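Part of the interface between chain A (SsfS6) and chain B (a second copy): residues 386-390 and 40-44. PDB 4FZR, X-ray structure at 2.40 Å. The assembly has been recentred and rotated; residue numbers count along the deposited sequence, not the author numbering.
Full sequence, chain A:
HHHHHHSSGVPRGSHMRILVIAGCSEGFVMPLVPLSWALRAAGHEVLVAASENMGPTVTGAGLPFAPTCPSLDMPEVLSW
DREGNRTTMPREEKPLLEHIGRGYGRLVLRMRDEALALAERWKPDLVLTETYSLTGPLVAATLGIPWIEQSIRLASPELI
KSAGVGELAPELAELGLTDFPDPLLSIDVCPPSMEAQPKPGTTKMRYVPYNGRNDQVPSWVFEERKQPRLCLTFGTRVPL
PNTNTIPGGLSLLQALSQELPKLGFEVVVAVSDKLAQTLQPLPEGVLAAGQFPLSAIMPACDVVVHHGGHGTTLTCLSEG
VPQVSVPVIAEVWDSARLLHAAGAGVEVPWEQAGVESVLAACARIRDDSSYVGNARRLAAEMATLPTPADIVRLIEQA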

ATOM      1  N   PRO A 386     -19.386   3.312   6.495  1.00 19.99           N
ATOM      2  CA  PRO A 386     -18.924   2.366   5.471  1.00 20.36           C
ATOM      3  C   PRO A 386     -17.419   2.482   5.247  1.00 18.01           C
ATOM      4  O   PRO A 386     -16.919   3.593   5.094  1.00 18.68           O
ATOM      5  CB  PRO A 386     -19.683   2.810   4.214  1.00 25.54           C
ATOM      6  CG  PRO A 386     -20.867   3.566   4.720  1.00 16.09           C
ATOM      7  CD  PRO A 386     -20.422   4.225   5.983  1.00 17.17           C
ATOM      8  N   THR A 387     -16.714   1.357   5.237  1.00 17.13           N
ATOM      9  CA  THR A 387     -15.275   1.359   4.996  1.00 16.59           C
ATOM     10  C   THR A 387     -14.985   1.643   3.526  1.00 17.69           C
ATOM     11  O   THR A 387     -15.882   1.555   2.687  1.00 18.06           O
ATOM     12  CB  THR A 387     -14.649   0.002   5.345  1.00 16.85           C
ATOM     13  OG1 THR A 387     -15.069  -0.980   4.386  1.00 12.75           O
ATOM     14  CG2 THR A 387     -15.061  -0.431   6.742  1.00 15.80           C
ATOM     15  N   PRO A 388     -13.729   1.998   3.209  1.00 20.00           N
ATOM     16  CA  PRO A 388     -13.302   2.130   1.810  1.00 15.50           C
ATOM     17  C   PRO A 388     -13.617   0.889   0.970  1.00 11.35           C
ATOM     18  O   PRO A 388     -13.946   1.019  -0.209  1.00  9.16           O
ATOM     19  CB  PRO A 388     -11.794   2.343   1.936  1.00 14.75           C
ATOM     20  CG  PRO A 388     -11.655   3.085   3.229  1.00 12.17           C
ATOM     21  CD  PRO A 388     -12.701   2.493   4.143  1.00 13.07           C
ATOM     22  N   ALA A 389     -13.523  -0.294   1.566  1.00 10.01           N
ATOM     23  CA  ALA A 389     -13.888  -1.523   0.864  1.00 15.71           C
ATOM     24  C   ALA A 389     -15.378  -1.511   0.511  1.00 20.99           C
ATOM     25  O   ALA A 389     -15.769  -1.933  -0.581  1.00 16.41           O
ATOM     26  CB  ALA A 389     -13.549  -2.745   1.708  1.00 12.83           C
ATOM     27  N   ASP A 390     -16.202  -1.018   1.436  1.00 21.37           N
ATOM     28  CA  ASP A 390     -17.644  -0.901   1.204  1.00 17.12           C
ATOM     29  C   ASP A 390     -17.906   0.040   0.025  1.00 19.60           C
ATOM     30  O   ASP A 390     -18.716  -0.259  -0.853  1.00 26.04           O
ATOM     31  CB  ASP A 390     -18.380  -0.371   2.448  1.00 14.17           C
ATOM     32  CG  ASP A 390     -18.300  -1.313   3.647  1.00 22.69           C
ATOM     33  OD1 ASP A 390     -18.192  -2.543   3.458  1.00 23.35           O
ATOM     34  OD2 ASP A 390     -18.364  -0.818   4.794  1.00 26.25           O
TER
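Chain B (40-44) RAAGH

This is a small backbone-led contact in which a chain B segment leaving a helix meets the first turn of a chain A helix, joined by one backbone hydrogen bond and backed by small apolar groups. In chain B, B:Arg40 has helical backbone angles (-63/-37) and B:Ala41 stays near them (-66/-27); B:Ala42 drifts to -91/20, B:Gly43 swings to positive phi (87/-1), and B:His44 is extended (-82/163). B:Gly43 N donates to B:Arg40 O at 3.0 Å, holding the turn closed.

The carbonyl of B:Ala41 is the focus. A:Ala389 N, in the first turn of its helix, donates to B:Ala41 O at 3.1 Å, while A:Pro388 CD lies 3.3 Å and A:Thr387 CB 3.6 Å from the same oxygen. The neighbouring amide is already used: A:Asp390 N is capped by A:Thr387 OG1 at 3.2 Å, and A:Thr387 N returns a bond to A:Asp390 OD2 at 2.8 Å.

The closest CA atoms belong to A:Ala389 and B:Ala42, 5.0 Å apart; the CA-to-CB bond of A:Ala389 points toward chain B and that of B:Ala42 away overall, yet A:Ala389 CB and B:Ala42 CB still touch at 4.1 Å. A:Thr387 CG2 packs 3.6 Å from B:Ala42 O. At B:Gly43 an ideal CB would sit 3.2 Å from A:Thr387 CG2, but the backbone angles alone already call for glycine.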

ATOM      1  N   ARG B  40      -6.850  -3.802   5.593  1.00 14.13           N
ATOM      2  CA  ARG B  40      -6.771  -2.425   6.050  1.00 14.02           C
ATOM      3  C   ARG B  40      -7.853  -1.578   5.384  1.00 12.65           C
ATOM      4  O   ARG B  40      -8.430  -0.688   6.007  1.00 11.72           O
ATOM      5  CB  ARG B  40      -5.386  -1.862   5.746  1.00 16.82           C
ATOM      6  CG  ARG B  40      -4.978  -0.700   6.626  1.00 26.33           C
ATOM      7  CD  ARG B  40      -3.488  -0.440   6.502  1.00 32.76           C
ATOM      8  NE  ARG B  40      -3.073   0.768   7.210  1.00 35.68           N
ATOM      9  CZ  ARG B  40      -1.915   1.393   7.013  1.00 39.27           C
ATOM     10  NH1 ARG B  40      -1.048   0.936   6.118  1.00 24.61           N
ATOM     11  NH2 ARG B  40      -1.625   2.485   7.707  1.00 47.27           N
ATOM     12  N   ALA B  41      -8.134  -1.862   4.118  1.00 11.88           N
ATOM     13  CA  ALA B  41      -9.168  -1.137   3.390  1.00  7.37           C
ATOM     14  C   ALA B  41     -10.545  -1.421   3.982  1.00 18.08           C
ATOM     15  O   ALA B  41     -11.459  -0.601   3.875  1.00 16.40           O
ATOM     16  CB  ALA B  41      -9.144  -1.515   1.928  1.00 16.19           C
ATOM     17  N   ALA B  42     -10.687  -2.589   4.600  1.00 15.23           N
ATOM     18  CA  ALA B  42     -11.943  -2.976   5.231  1.00 14.33           C
ATOM     19  C   ALA B  42     -11.982  -2.553   6.698  1.00 16.20           C
ATOM     20  O   ALA B  42     -12.753  -3.097   7.487  1.00 16.44           O
ATOM     21  CB  ALA B  42     -12.151  -4.476   5.112  1.00 15.77           C
ATOM     22  N   GLY B  43     -11.136  -1.593   7.061  1.00 15.59           N
ATOM     23  CA  GLY B  43     -11.209  -0.973   8.369  1.00 11.73           C
ATOM     24  C   GLY B  43     -10.437  -1.689   9.460  1.00 17.09           C
ATOM     25  O   GLY B  43     -10.407  -1.229  10.602  1.00 23.57           O
ATOM     26  N   HIS B  44      -9.807  -2.810   9.122  1.00 17.76           N
ATOM     27  CA  HIS B  44      -9.094  -3.602  10.120  1.00 17.26           C
ATOM     28  C   HIS B  44      -7.697  -3.044  10.390  1.00 12.18           C
ATOM     29  O   HIS B  44      -7.179  -2.237   9.620  1.00 12.21           O
ATOM     30  CB  HIS B  44      -9.028  -5.066   9.681  1.00 18.85           C
ATOM     31  CG  HIS B  44     -10.363  -5.630   9.302  1.00 17.68           C
ATOM     32  ND1 HIS B  44     -11.405  -5.742  10.196  1.00 22.20           N
ATOM     33  CD2 HIS B  44     -10.831  -6.092   8.118  1.00 18.95           C
ATOM     34  CE1 HIS B  44     -12.455  -6.257   9.583  1.00 23.23           C
ATOM     35  NE2 HIS B  44     -12.134  -6.480   8.322  1.00 20.04           N
TER